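Side-chain contacts in aminopeptidase-like protein (PDB 5JM6), which probably works as a zinc-dependent aminopeptidase of the M18 family, built as a dodecamer and linked to the Cvt pathway of selective autophagy: residues H70-C75 with F104-G109; G178-K183 with S267-S272; M316-A321 with G505-W510; T357-L362 with Q380-S385; A434-I439 with A475-P480. One frame throughout, in Å; residues are numbered along the deposited sequence.

Interaction 1. Residues H70-C75 with F104-G109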
# COMPACT_ATOMS: atom_id res chain seq x y z
N HIS A 70 23.43 29.78 36.03
CA HIS A 70 23.62 29.45 37.43
C HIS A 70 24.88 28.63 37.61
O HIS A 70 25.59 28.78 38.61
CB HIS A 70 22.41 28.70 37.99
CG HIS A 70 21.20 29.57 38.17
ND1 HIS A 70 20.33 29.87 37.15
CD2 HIS A 70 20.73 30.21 39.27
CE1 HIS A 70 19.37 30.65 37.60
NE2 HIS A 70 19.59 30.87 38.88
N VAL A 71 25.18 27.77 36.64
CA VAL A 71 26.33 26.89 36.74
C VAL A 71 27.64 27.67 36.76
O VAL A 71 28.52 27.41 37.58
CB VAL A 71 26.35 25.86 35.60
CG1 VAL A 71 27.64 25.05 35.64
CG2 VAL A 71 25.15 24.96 35.71
N VAL A 72 27.78 28.65 35.86
CA VAL A 72 28.98 29.46 35.84
C VAL A 72 29.09 30.29 37.12
O VAL A 72 30.18 30.45 37.67
CB VAL A 72 29.02 30.38 34.60
CG1 VAL A 72 30.01 31.52 34.79
CG2 VAL A 72 29.39 29.56 33.37
N ASP A 73 27.96 30.80 37.60
CA ASP A 73 27.95 31.56 38.84
C ASP A 73 28.35 30.68 40.03
O ASP A 73 29.02 31.14 40.95
CB ASP A 73 26.57 32.17 39.08
CG ASP A 73 26.53 33.06 40.31
OD1 ASP A 73 27.18 34.13 40.28
OD2 ASP A 73 25.86 32.70 41.29
N TYR A 74 27.94 29.41 39.99
CA TYR A 74 28.30 28.44 41.02
C TYR A 74 29.80 28.17 41.01
O TYR A 74 30.45 28.19 42.06
CB TYR A 74 27.52 27.14 40.79
CG TYR A 74 27.96 25.94 41.61
CD1 TYR A 74 29.00 25.12 41.18
CD2 TYR A 74 27.31 25.60 42.80
CE1 TYR A 74 29.40 24.01 41.92
CE2 TYR A 74 27.70 24.49 43.54
CZ TYR A 74 28.75 23.71 43.09
OH TYR A 74 29.14 22.61 43.83
N CYS A 75 30.34 27.92 39.83
CA CYS A 75 31.77 27.66 39.68
C CYS A 75 32.58 28.89 40.05
O CYS A 75 33.64 28.79 40.67
CB CYS A 75 32.09 27.24 38.25
SG CYS A 75 31.26 25.72 37.73
N PHE A 104 40.87 32.02 36.45
CA PHE A 104 39.73 31.64 35.61
C PHE A 104 39.28 32.79 34.72
O PHE A 104 39.55 33.96 35.01
CB PHE A 104 38.56 31.14 36.46
CG PHE A 104 37.84 32.22 37.23
CD1 PHE A 104 38.26 32.57 38.50
CD2 PHE A 104 36.74 32.86 36.69
CE1 PHE A 104 37.59 33.56 39.21
CE2 PHE A 104 36.07 33.85 37.39
CZ PHE A 104 36.50 34.19 38.66
N THR A 105 38.59 32.45 33.64
CA THR A 105 38.05 33.45 32.73
C THR A 105 36.65 33.03 32.27
O THR A 105 36.31 31.85 32.24
CB THR A 105 38.99 33.68 31.52
OG1 THR A 105 40.21 34.26 32.00
CG2 THR A 105 38.38 34.62 30.48
N THR A 106 35.84 34.03 31.94
CA THR A 106 34.43 33.88 31.66
C THR A 106 34.09 34.45 30.29
O THR A 106 34.70 35.42 29.84
CB THR A 106 33.61 34.58 32.76
OG1 THR A 106 33.53 33.72 33.90
CG2 THR A 106 32.21 34.94 32.29
N ARG A 107 33.13 33.83 29.60
CA ARG A 107 32.59 34.38 28.37
C ARG A 107 31.07 34.27 28.39
O ARG A 107 30.52 33.18 28.54
CB ARG A 107 33.19 33.67 27.16
CG ARG A 107 32.98 34.39 25.84
CD ARG A 107 33.74 33.71 24.71
NE ARG A 107 35.15 34.08 24.68
CZ ARG A 107 35.97 33.83 23.66
NH1 ARG A 107 35.52 33.22 22.58
NH2 ARG A 107 37.24 34.20 23.73
N ASN A 108 30.40 35.42 28.28
CA ASN A 108 28.94 35.53 28.25
C ASN A 108 28.28 34.99 29.53
O ASN A 108 27.07 34.79 29.60
CB ASN A 108 28.41 34.79 27.00
CG ASN A 108 26.89 34.79 26.90
OD1 ASN A 108 26.27 35.82 26.65
ND2 ASN A 108 26.29 33.61 27.07
N GLY A 109 29.07 34.83 30.59
CA GLY A 109 28.55 34.32 31.85
C GLY A 109 28.04 32.89 31.75
O GLY A 109 27.47 32.37 32.71
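V72, on helix 68-81, meets the strand 102-107 at T106 and the turn that follows it at G109, an example of one branched side chain joining a helix to a strand end. At the start of the second segment, F104 reaches past this meeting point and packs farther along the same helix, against K76, L79 and L80. T106 comes next: its OG1 lies 4.2 Å from CG1 of V72, a loose van der Waals approach. R107 and N108 turn to other partners, and N108 OD1 bonds K473 NZ of a second subunit. At G109, whose positive phi suits a glycine, the backbone carbonyl does the touching. G109 O is 3.2 Å from V72 CB, and its distances to the methyls are similar, 3.4 Å to V72 CG1 and 3.5 Å to V72 CG2, so the oxygen sits against the whole isopropyl group. The first torsion (162°) places CG1 opposite the helix nitrogen, on the side from which T106 approaches. A glycine here would probably open a gap beneath the G109 carbonyl and deprive I112 and I134, which also pack on this valine, of their neighbour. Because the partners offered to V72 are oxygens and carbon, with no donor on the valine, the join rests on shape and dispersion and not on directed bonds.

Interaction 2. Residues G178-K183 with S267-S272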
# COMPACT_ATOMS: atom_id res chain seq x y z
N GLY A 178 16.72 31.98 34.87
CA GLY A 178 17.63 32.48 33.86
C GLY A 178 18.21 33.81 34.28
O GLY A 178 18.31 34.11 35.46
N ARG A 179 18.61 34.60 33.29
CA ARG A 179 19.17 35.91 33.55
C ARG A 179 18.27 37.03 33.05
O ARG A 179 17.53 36.86 32.08
CB ARG A 179 20.55 36.02 32.92
CG ARG A 179 20.53 35.92 31.41
CD ARG A 179 21.88 36.26 30.86
NE ARG A 179 21.93 36.18 29.41
CZ ARG A 179 23.06 36.23 28.72
NH1 ARG A 179 24.22 36.37 29.35
NH2 ARG A 179 23.04 36.15 27.39
N VAL A 180 18.36 38.17 33.72
CA VAL A 180 17.60 39.35 33.34
C VAL A 180 18.56 40.49 33.03
O VAL A 180 19.53 40.70 33.75
CB VAL A 180 16.63 39.79 34.45
CG1 VAL A 180 15.71 40.89 33.95
CG2 VAL A 180 15.82 38.60 34.95
N ILE A 181 18.29 41.22 31.95
CA ILE A 181 19.11 42.38 31.63
C ILE A 181 18.44 43.59 32.26
O ILE A 181 17.41 44.07 31.77
CB ILE A 181 19.27 42.55 30.12
CG1 ILE A 181 19.66 41.22 29.47
CG2 ILE A 181 20.31 43.61 29.81
CD1 ILE A 181 20.98 40.66 29.97
N VAL A 182 19.05 44.10 33.32
CA VAL A 182 18.44 45.13 34.14
C VAL A 182 19.14 46.47 33.93
O VAL A 182 20.35 46.52 33.70
CB VAL A 182 18.48 44.74 35.65
CG1 VAL A 182 18.49 45.95 36.57
CG2 VAL A 182 17.31 43.81 35.99
N LYS A 183 18.36 47.54 34.00
CA LYS A 183 18.92 48.88 33.96
C LYS A 183 19.01 49.41 35.38
O LYS A 183 17.99 49.73 35.99
CB LYS A 183 18.05 49.79 33.10
CG LYS A 183 18.68 51.12 32.80
CD LYS A 183 19.98 50.89 32.07
CE LYS A 183 20.20 51.89 30.95
NZ LYS A 183 21.58 51.80 30.40
N SER A 267 9.84 41.40 41.62
CA SER A 267 9.92 41.30 43.08
C SER A 267 11.16 40.51 43.49
O SER A 267 11.83 40.86 44.45
CB SER A 267 8.66 40.65 43.65
OG SER A 267 8.81 39.25 43.76
N GLN A 268 11.46 39.44 42.74
CA GLN A 268 12.64 38.62 43.01
C GLN A 268 13.92 39.45 42.93
O GLN A 268 14.88 39.19 43.64
CB GLN A 268 12.74 37.46 42.02
CG GLN A 268 11.49 36.61 41.92
CD GLN A 268 11.48 35.45 42.89
OE1 GLN A 268 12.53 34.95 43.29
NE2 GLN A 268 10.29 35.02 43.27
N LEU A 269 13.92 40.43 42.03
CA LEU A 269 15.10 41.26 41.85
C LEU A 269 15.01 42.58 42.63
O LEU A 269 15.93 43.39 42.59
CB LEU A 269 15.31 41.55 40.37
CG LEU A 269 15.35 40.43 39.33
CD1 LEU A 269 15.36 41.05 37.94
CD2 LEU A 269 16.57 39.55 39.53
N GLY A 270 13.90 42.80 43.34
CA GLY A 270 13.72 44.00 44.13
C GLY A 270 13.59 45.27 43.30
O GLY A 270 14.18 46.30 43.63
N LEU A 271 12.81 45.19 42.22
CA LEU A 271 12.55 46.32 41.34
C LEU A 271 11.05 46.61 41.26
O LEU A 271 10.23 45.71 41.41
CB LEU A 271 13.10 46.06 39.94
CG LEU A 271 14.61 46.10 39.74
CD1 LEU A 271 15.15 44.73 39.73
CD2 LEU A 271 14.93 46.77 38.43
N SER A 272 10.70 47.87 41.00
CA SER A 272 9.31 48.28 40.91
C SER A 272 8.90 48.56 39.46
O SER A 272 7.88 48.04 38.99
CB SER A 272 9.03 49.50 41.79
OG SER A 272 9.68 50.66 41.32
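L269 gives up the most surface in this contact, and one methyl does its work: CD1 is pushed into the groove between V180 and V182, alternate residues that point the same way from the strand 174-183. It stands 3.9 Å from V180 CG2 and equally 3.9 Å from V182 CG2. CB of V180 is just as near and CG1 hardly farther, so the whole branched end of that valine receives the methyl at a slant, while V182 and L269 run past each other in opposite directions. The leucine torsions explain the reach: CG lies beside the backbone N (chi1 -51°), and the extended second torsion carries CD1 out to the strand.

V182, the second contributor, divides its methyls between two leucines. While CG2 serves L269, CG1 faces L271, and V182 CG1 and L271 CD2 meet tip to tip at 4.1 Å. That two leucines so close in sequence can both face the strand follows from the way helix 259-268 ends: G270, with positive phi, closes it in a Schellman motif, G270 N bonding S267 O at 3.0 Å, and the chain turns so that L271 comes back to the sheet.

I265 of the same helix also covers V180. R179 and I181, which flank V180, point from the other face of the strand, where R179 forms a salt bridge with D429 of a second subunit. A contact made of methyl against methyl has no directional demand; its specificity lies in how the leucine tips fit the spaced valines.

Interaction 3. Residues M316-A321 with G505-W510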
# COMPACT_ATOMS: atom_id res chain seq x y z
N MET A 316 35.27 19.80 40.06
CA MET A 316 35.67 19.38 41.40
C MET A 316 37.06 18.75 41.40
O MET A 316 37.81 18.89 42.37
CB MET A 316 34.66 18.40 42.00
CG MET A 316 33.30 19.00 42.32
SD MET A 316 33.32 20.29 43.59
CE MET A 316 33.74 19.34 45.05
N ALA A 317 37.41 18.07 40.32
CA ALA A 317 38.75 17.49 40.19
C ALA A 317 39.81 18.58 40.23
O ALA A 317 40.83 18.44 40.89
CB ALA A 317 38.87 16.68 38.92
N LEU A 318 39.56 19.68 39.52
CA LEU A 318 40.48 20.81 39.53
C LEU A 318 40.62 21.37 40.94
O LEU A 318 41.74 21.59 41.41
CB LEU A 318 40.02 21.90 38.57
CG LEU A 318 41.00 23.06 38.39
CD1 LEU A 318 42.34 22.54 37.87
CD2 LEU A 318 40.44 24.11 37.45
N LEU A 319 39.50 21.58 41.62
CA LEU A 319 39.53 22.11 42.98
C LEU A 319 40.26 21.17 43.94
O LEU A 319 40.82 21.62 44.94
CB LEU A 319 38.10 22.36 43.49
CG LEU A 319 37.31 23.51 42.88
CD1 LEU A 319 36.01 23.73 43.64
CD2 LEU A 319 38.13 24.80 42.84
N HIS A 320 40.22 19.87 43.66
CA HIS A 320 40.85 18.88 44.53
C HIS A 320 42.23 18.40 44.04
O HIS A 320 42.82 17.51 44.65
CB HIS A 320 39.92 17.69 44.72
CG HIS A 320 38.76 17.97 45.63
ND1 HIS A 320 38.71 17.52 46.93
CD2 HIS A 320 37.63 18.69 45.43
CE1 HIS A 320 37.58 17.93 47.49
NE2 HIS A 320 36.91 18.64 46.60
N ALA A 321 42.73 18.97 42.95
CA ALA A 321 44.00 18.52 42.39
C ALA A 321 45.18 18.91 43.28
O ALA A 321 45.10 19.86 44.06
CB ALA A 321 44.19 19.08 40.99
N GLY A 505 42.88 12.17 38.96
CA GLY A 505 43.97 11.28 38.62
C GLY A 505 44.68 11.73 37.36
O GLY A 505 45.91 11.71 37.29
N PHE A 506 43.91 12.15 36.37
CA PHE A 506 44.47 12.61 35.10
C PHE A 506 45.28 13.89 35.27
O PHE A 506 46.44 13.95 34.87
CB PHE A 506 43.35 12.80 34.07
CG PHE A 506 43.76 13.62 32.88
CD1 PHE A 506 44.56 13.07 31.89
CD2 PHE A 506 43.34 14.93 32.75
CE1 PHE A 506 44.93 13.83 30.79
CE2 PHE A 506 43.71 15.69 31.66
CZ PHE A 506 44.50 15.14 30.68
N LEU A 507 44.67 14.92 35.86
CA LEU A 507 45.36 16.19 36.05
C LEU A 507 46.62 16.01 36.90
O LEU A 507 47.65 16.62 36.62
CB LEU A 507 44.44 17.22 36.69
CG LEU A 507 43.18 17.61 35.89
CD1 LEU A 507 42.24 18.44 36.75
CD2 LEU A 507 43.53 18.36 34.61
N ASP A 508 46.56 15.15 37.91
CA ASP A 508 47.70 14.95 38.79
C ASP A 508 48.80 14.10 38.16
O ASP A 508 49.99 14.35 38.38
CB ASP A 508 47.26 14.33 40.12
CG ASP A 508 46.47 15.29 40.99
OD1 ASP A 508 46.36 16.48 40.63
OD2 ASP A 508 45.98 14.86 42.06
N PHE A 509 48.42 13.06 37.41
CA PHE A 509 49.42 12.13 36.88
C PHE A 509 49.84 12.29 35.41
O PHE A 509 50.74 11.57 34.97
CB PHE A 509 48.92 10.70 37.08
CG PHE A 509 49.04 10.22 38.50
CD1 PHE A 509 50.28 10.00 39.07
CD2 PHE A 509 47.91 9.96 39.25
CE1 PHE A 509 50.40 9.55 40.37
CE2 PHE A 509 48.01 9.51 40.55
CZ PHE A 509 49.26 9.30 41.11
N TRP A 510 49.22 13.20 34.66
CA TRP A 510 49.51 13.27 33.23
C TRP A 510 50.99 13.51 32.94
O TRP A 510 51.58 12.82 32.11
CB TRP A 510 48.69 14.37 32.55
CG TRP A 510 49.34 14.85 31.29
CD1 TRP A 510 49.88 16.08 31.06
CD2 TRP A 510 49.55 14.10 30.08
NE1 TRP A 510 50.40 16.15 29.79
CE2 TRP A 510 50.21 14.94 29.17
CE3 TRP A 510 49.23 12.79 29.69
CZ2 TRP A 510 50.55 14.53 27.88
CZ3 TRP A 510 49.58 12.38 28.41
CH2 TRP A 510 50.23 13.25 27.53
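Two flat groups take part, the peptide between A317 and L318 and the carboxylate of D508. Over one face of the peptide lies a methyl of L507: CD1 is 4.0 Å from L318 N and 4.2 Å from A317 C. The methyls around it are slightly farther off, L507 CD1 standing 4.3 Å from L318 CD1 and 4.4 Å from A317 CB, so the leucine rests mainly on backbone, between two side chains. L507 CG lies beside its own helix nitrogen (chi1 -62°), which brings the branch across to helix 305-320.

The carboxylate of D508 is approached at its OD1 end, where the oxygen lies 3.4 Å from A321 CB. Its real partners are polar and lie just beyond: OD1 accepts from K322 N and makes a salt bridge with K331, and OD2 pairs with K504. This triple grip fixes the rotation of the group, and probably favours its charged form. K504 NZ also donates to H320 O, so the lysine links the aspartate to the last turn of the other helix. With its methyl against OD1, A321 fills the space beside the carboxylate without offering it a bond.

Here helix 495-514 packs against the end of helix 305-320, whose A317 touches Y503 and K504 as well. Beneath them runs the central sheet, with I130 of strand 127-133 under both L507 and F506; F506 leans also on I439 of helix 430-443.

Interaction 4. Residues T357-L362 with Q380-S385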
# COMPACT_ATOMS: atom_id res chain seq x y z
N THR A 357 42.69 31.67 24.80
CA THR A 357 43.01 31.77 26.21
C THR A 357 44.36 31.13 26.50
O THR A 357 45.19 31.69 27.22
CB THR A 357 41.93 31.11 27.09
OG1 THR A 357 40.73 31.88 27.01
CG2 THR A 357 42.39 31.02 28.54
N ILE A 358 44.59 29.96 25.92
CA ILE A 358 45.86 29.26 26.09
C ILE A 358 47.01 30.08 25.52
O ILE A 358 48.06 30.21 26.16
CB ILE A 358 45.82 27.86 25.44
CG1 ILE A 358 44.85 26.97 26.22
CG2 ILE A 358 47.21 27.24 25.39
CD1 ILE A 358 45.17 25.51 26.20
N GLU A 359 46.81 30.65 24.34
CA GLU A 359 47.85 31.47 23.72
C GLU A 359 48.18 32.67 24.59
O GLU A 359 49.35 33.00 24.79
CB GLU A 359 47.42 31.92 22.32
CG GLU A 359 47.23 30.77 21.34
CD GLU A 359 46.90 31.23 19.93
OE1 GLU A 359 47.11 32.43 19.63
OE2 GLU A 359 46.44 30.40 19.13
N ARG A 360 47.15 33.31 25.14
CA ARG A 360 47.34 34.44 26.05
C ARG A 360 48.17 34.07 27.27
O ARG A 360 49.07 34.82 27.66
CB ARG A 360 45.99 34.97 26.51
CG ARG A 360 45.29 35.90 25.56
CD ARG A 360 44.77 37.04 26.39
NE ARG A 360 43.43 37.47 26.02
CZ ARG A 360 42.83 38.53 26.56
NH1 ARG A 360 43.47 39.24 27.48
NH2 ARG A 360 41.60 38.86 26.19
N ILE A 361 47.85 32.93 27.87
CA ILE A 361 48.59 32.46 29.04
C ILE A 361 50.06 32.26 28.68
O ILE A 361 50.95 32.73 29.39
CB ILE A 361 48.03 31.13 29.58
CG1 ILE A 361 46.56 31.29 29.97
CG2 ILE A 361 48.83 30.66 30.78
CD1 ILE A 361 45.85 29.97 30.19
N LEU A 362 50.30 31.56 27.58
CA LEU A 362 51.66 31.26 27.16
C LEU A 362 52.43 32.53 26.81
O LEU A 362 53.58 32.69 27.23
CB LEU A 362 51.65 30.31 25.97
CG LEU A 362 53.02 29.96 25.40
CD1 LEU A 362 53.92 29.41 26.49
CD2 LEU A 362 52.87 28.97 24.26
N GLN A 380 54.98 23.26 20.79
CA GLN A 380 55.82 22.49 21.70
C GLN A 380 54.95 22.26 22.92
O GLN A 380 54.94 21.17 23.49
CB GLN A 380 57.11 23.22 22.07
CG GLN A 380 58.12 23.33 20.95
CD GLN A 380 59.45 23.90 21.42
OE1 GLN A 380 60.10 23.34 22.30
NE2 GLN A 380 59.85 25.03 20.84
N THR A 381 54.21 23.30 23.29
CA THR A 381 53.24 23.21 24.37
C THR A 381 52.16 22.19 24.03
O THR A 381 51.90 21.28 24.82
CB THR A 381 52.58 24.57 24.65
OG1 THR A 381 53.59 25.53 24.98
CG2 THR A 381 51.61 24.45 25.81
N TYR A 382 51.55 22.33 22.86
CA TYR A 382 50.48 21.43 22.45
C TYR A 382 50.98 19.98 22.37
O TYR A 382 50.26 19.06 22.74
CB TYR A 382 49.89 21.88 21.11
CG TYR A 382 48.97 23.09 21.21
CD1 TYR A 382 48.24 23.33 22.36
CD2 TYR A 382 48.84 23.97 20.15
CE1 TYR A 382 47.40 24.43 22.46
CE2 TYR A 382 48.00 25.07 20.23
CZ TYR A 382 47.28 25.30 21.39
OH TYR A 382 46.45 26.39 21.48
N ALA A 383 52.22 19.79 21.91
CA ALA A 383 52.78 18.45 21.76
C ALA A 383 53.01 17.76 23.11
O ALA A 383 53.12 16.54 23.18
CB ALA A 383 54.07 18.50 20.97
N ARG A 384 53.13 18.55 24.17
CA ARG A 384 53.30 18.00 25.51
C ARG A 384 51.97 17.92 26.27
O ARG A 384 51.95 17.60 27.46
CB ARG A 384 54.32 18.81 26.30
CG ARG A 384 55.69 18.86 25.64
CD ARG A 384 56.75 19.41 26.57
NE ARG A 384 57.64 20.34 25.87
CZ ARG A 384 58.82 20.01 25.36
NH1 ARG A 384 59.28 18.77 25.47
NH2 ARG A 384 59.55 20.93 24.74
N SER A 385 50.88 18.23 25.58
CA SER A 385 49.59 18.29 26.25
C SER A 385 48.73 17.04 26.01
O SER A 385 49.09 16.16 25.22
CB SER A 385 48.82 19.53 25.78
OG SER A 385 49.50 20.71 26.15
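L362 and T381 form the closest part of a helix-to-helix contact in the alpha/beta domain of this M18 enzyme, where helix 353-368 meets the short, weakly bonded helix 380-383 that leads into the sheet strand 386-394. CD2 of L362 comes within 3.6 Å of T381 OG1 as the two side chains slide past one another. The hydroxyl has its own bond to I377 O, so the leucine methyls add only contact. Next to this pair, I358 packs on Y382: its CG2 is 4.1 Å from Y382 CE1 and about as far from OH, meeting the ring obliquely. The methyl gets there because CG2, not CG1, lies anti to the helix nitrogen. I127 of strand 127-133 touches both I358 and T381, and M470 covers I358 and Y382, so this side is buried.

The other side is looser. E359 is partly exposed, and its nearest approach is by the aliphatic CG, 4.5 Å from Y382 OH. Here the boundary is shared with other chains: P375 of a second subunit packs on E359, and N352 of a third on Y382.

Just after the short helix, S385 ties back onto its last turn. S385 OG donates to T381 O at 2.8 Å, with a C=O...donor angle of 129° and the donor 43° out of the carbonyl plane, while R384 N reaches the same oxygen from the opposite face.

Interaction 5. Residues A434-I439 with A475-P480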
# COMPACT_ATOMS: atom_id res chain seq x y z
N ALA A 434 46.00 3.77 26.21
CA ALA A 434 47.17 3.34 26.96
C ALA A 434 47.50 4.33 28.08
O ALA A 434 47.81 3.93 29.20
CB ALA A 434 48.37 3.17 26.04
N ILE A 435 47.41 5.62 27.76
CA ILE A 435 47.68 6.67 28.73
C ILE A 435 46.66 6.69 29.86
O ILE A 435 47.03 6.71 31.04
CB ILE A 435 47.71 8.06 28.05
CG1 ILE A 435 48.84 8.12 27.02
CG2 ILE A 435 47.85 9.17 29.08
CD1 ILE A 435 48.69 9.24 26.02
N LEU A 436 45.37 6.68 29.51
CA LEU A 436 44.33 6.80 30.53
C LEU A 436 44.13 5.52 31.33
O LEU A 436 43.71 5.57 32.48
CB LEU A 436 43.01 7.23 29.89
CG LEU A 436 42.94 8.55 29.13
CD1 LEU A 436 41.60 8.65 28.44
CD2 LEU A 436 43.16 9.75 30.05
N ASP A 437 44.42 4.37 30.72
CA ASP A 437 44.43 3.13 31.49
C ASP A 437 45.57 3.17 32.49
O ASP A 437 45.44 2.68 33.62
CB ASP A 437 44.56 1.90 30.58
CG ASP A 437 43.22 1.45 30.03
OD1 ASP A 437 42.19 2.03 30.42
OD2 ASP A 437 43.20 0.49 29.22
N ARG A 438 46.69 3.76 32.09
CA ARG A 438 47.85 3.89 32.95
C ARG A 438 47.58 4.87 34.09
O ARG A 438 47.94 4.61 35.24
CB ARG A 438 49.07 4.34 32.14
CG ARG A 438 50.27 4.74 32.98
CD ARG A 438 50.91 3.54 33.65
NE ARG A 438 52.15 3.90 34.33
CZ ARG A 438 52.57 3.35 35.46
NH1 ARG A 438 51.85 2.41 36.05
NH2 ARG A 438 53.71 3.75 36.00
N ILE A 439 46.95 6.00 33.78
CA ILE A 439 46.58 6.95 34.82
C ILE A 439 45.57 6.32 35.78
O ILE A 439 45.69 6.48 37.00
CB ILE A 439 46.02 8.25 34.21
CG1 ILE A 439 47.18 9.13 33.73
CG2 ILE A 439 45.17 9.01 35.22
CD1 ILE A 439 46.77 10.47 33.18
N ALA A 475 41.28 12.16 24.10
CA ALA A 475 40.39 11.01 24.24
C ALA A 475 38.99 11.47 24.61
O ALA A 475 38.82 12.52 25.24
CB ALA A 475 40.93 10.05 25.28
N ASP A 476 37.99 10.70 24.22
CA ASP A 476 36.64 10.94 24.71
C ASP A 476 36.31 10.03 25.87
O ASP A 476 36.46 8.81 25.79
CB ASP A 476 35.58 10.79 23.62
CG ASP A 476 35.41 12.04 22.80
OD1 ASP A 476 36.36 12.43 22.10
OD2 ASP A 476 34.36 12.69 22.93
N VAL A 477 35.83 10.65 26.93
CA VAL A 477 35.69 10.00 28.21
C VAL A 477 34.31 10.34 28.76
O VAL A 477 33.84 11.46 28.60
CB VAL A 477 36.82 10.48 29.15
CG1 VAL A 477 36.48 10.26 30.58
CG2 VAL A 477 38.13 9.78 28.80
N GLY A 478 33.65 9.37 29.38
CA GLY A 478 32.35 9.67 29.93
C GLY A 478 31.91 8.84 31.11
O GLY A 478 32.28 7.68 31.27
N ILE A 479 31.07 9.47 31.93
CA ILE A 479 30.44 8.81 33.06
C ILE A 479 29.14 8.21 32.55
O ILE A 479 28.36 8.90 31.90
CB ILE A 479 30.20 9.79 34.22
CG1 ILE A 479 31.51 10.47 34.61
CG2 ILE A 479 29.58 9.08 35.41
CD1 ILE A 479 31.37 11.48 35.73
N PRO A 480 28.92 6.91 32.82
CA PRO A 480 27.75 6.23 32.25
C PRO A 480 26.43 6.75 32.80
O PRO A 480 26.35 7.17 33.96
CB PRO A 480 27.98 4.77 32.65
CG PRO A 480 28.83 4.84 33.86
CD PRO A 480 29.73 6.01 33.65
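Helix 430-443 covers one face of the mixed central sheet, and within 434-439 a single leucine, L436, is laid against A475 and V477 of strand 473-481. The two strand residues are alternate, so both point toward the helix, while D476 between them points away, its backbone N bonded to T428. One methyl bridges the pair: L436 CD1 lies 3.5 Å from A475 CB and 3.7 Å from V477 CG2. With V477 the approach is tip to tip, the leucine coming straight at the valine branch. Two torsions put CD1 there, chi1 of -60° bringing CG beside the helix nitrogen and chi2 of 172° extending the chain toward the sheet.

F386, on the neighbouring strand 386-394, also packs on L436, and V477 has V388 and F502 beside it, so the methyl has further apolar neighbours. The valine lies about 8 Å, side chain to side chain, from D391, a zinc ligand. As every partner here is a carbon, this contact rests on fit and on the exclusion of water, with no directed bond between L436 and the strand.

In the fold
The five contacts spread across one M18 chain, and interactions 3, 4 and 5 form a linked group. Centres of interactions 3 and 5 lie 13 Å apart, and G505 O touches I439 CG2 at 3.5 Å; W510 NE1 reaches R384 O at 3.2 Å, a probable hydrogen bond from interaction 3 to interaction 4. Interactions 1 and 2 adjoin as well, H70 CE1 being 4.0 Å from G178 N, but interaction 2 lies far from the rest, 43 Å between centres from interaction 5. Two contacts come near the zinc site: V477 of interaction 5 lies about 12 Å from a bound zinc ion, and V72 of interaction 1 about 11 Å from H133, side chain to side chain.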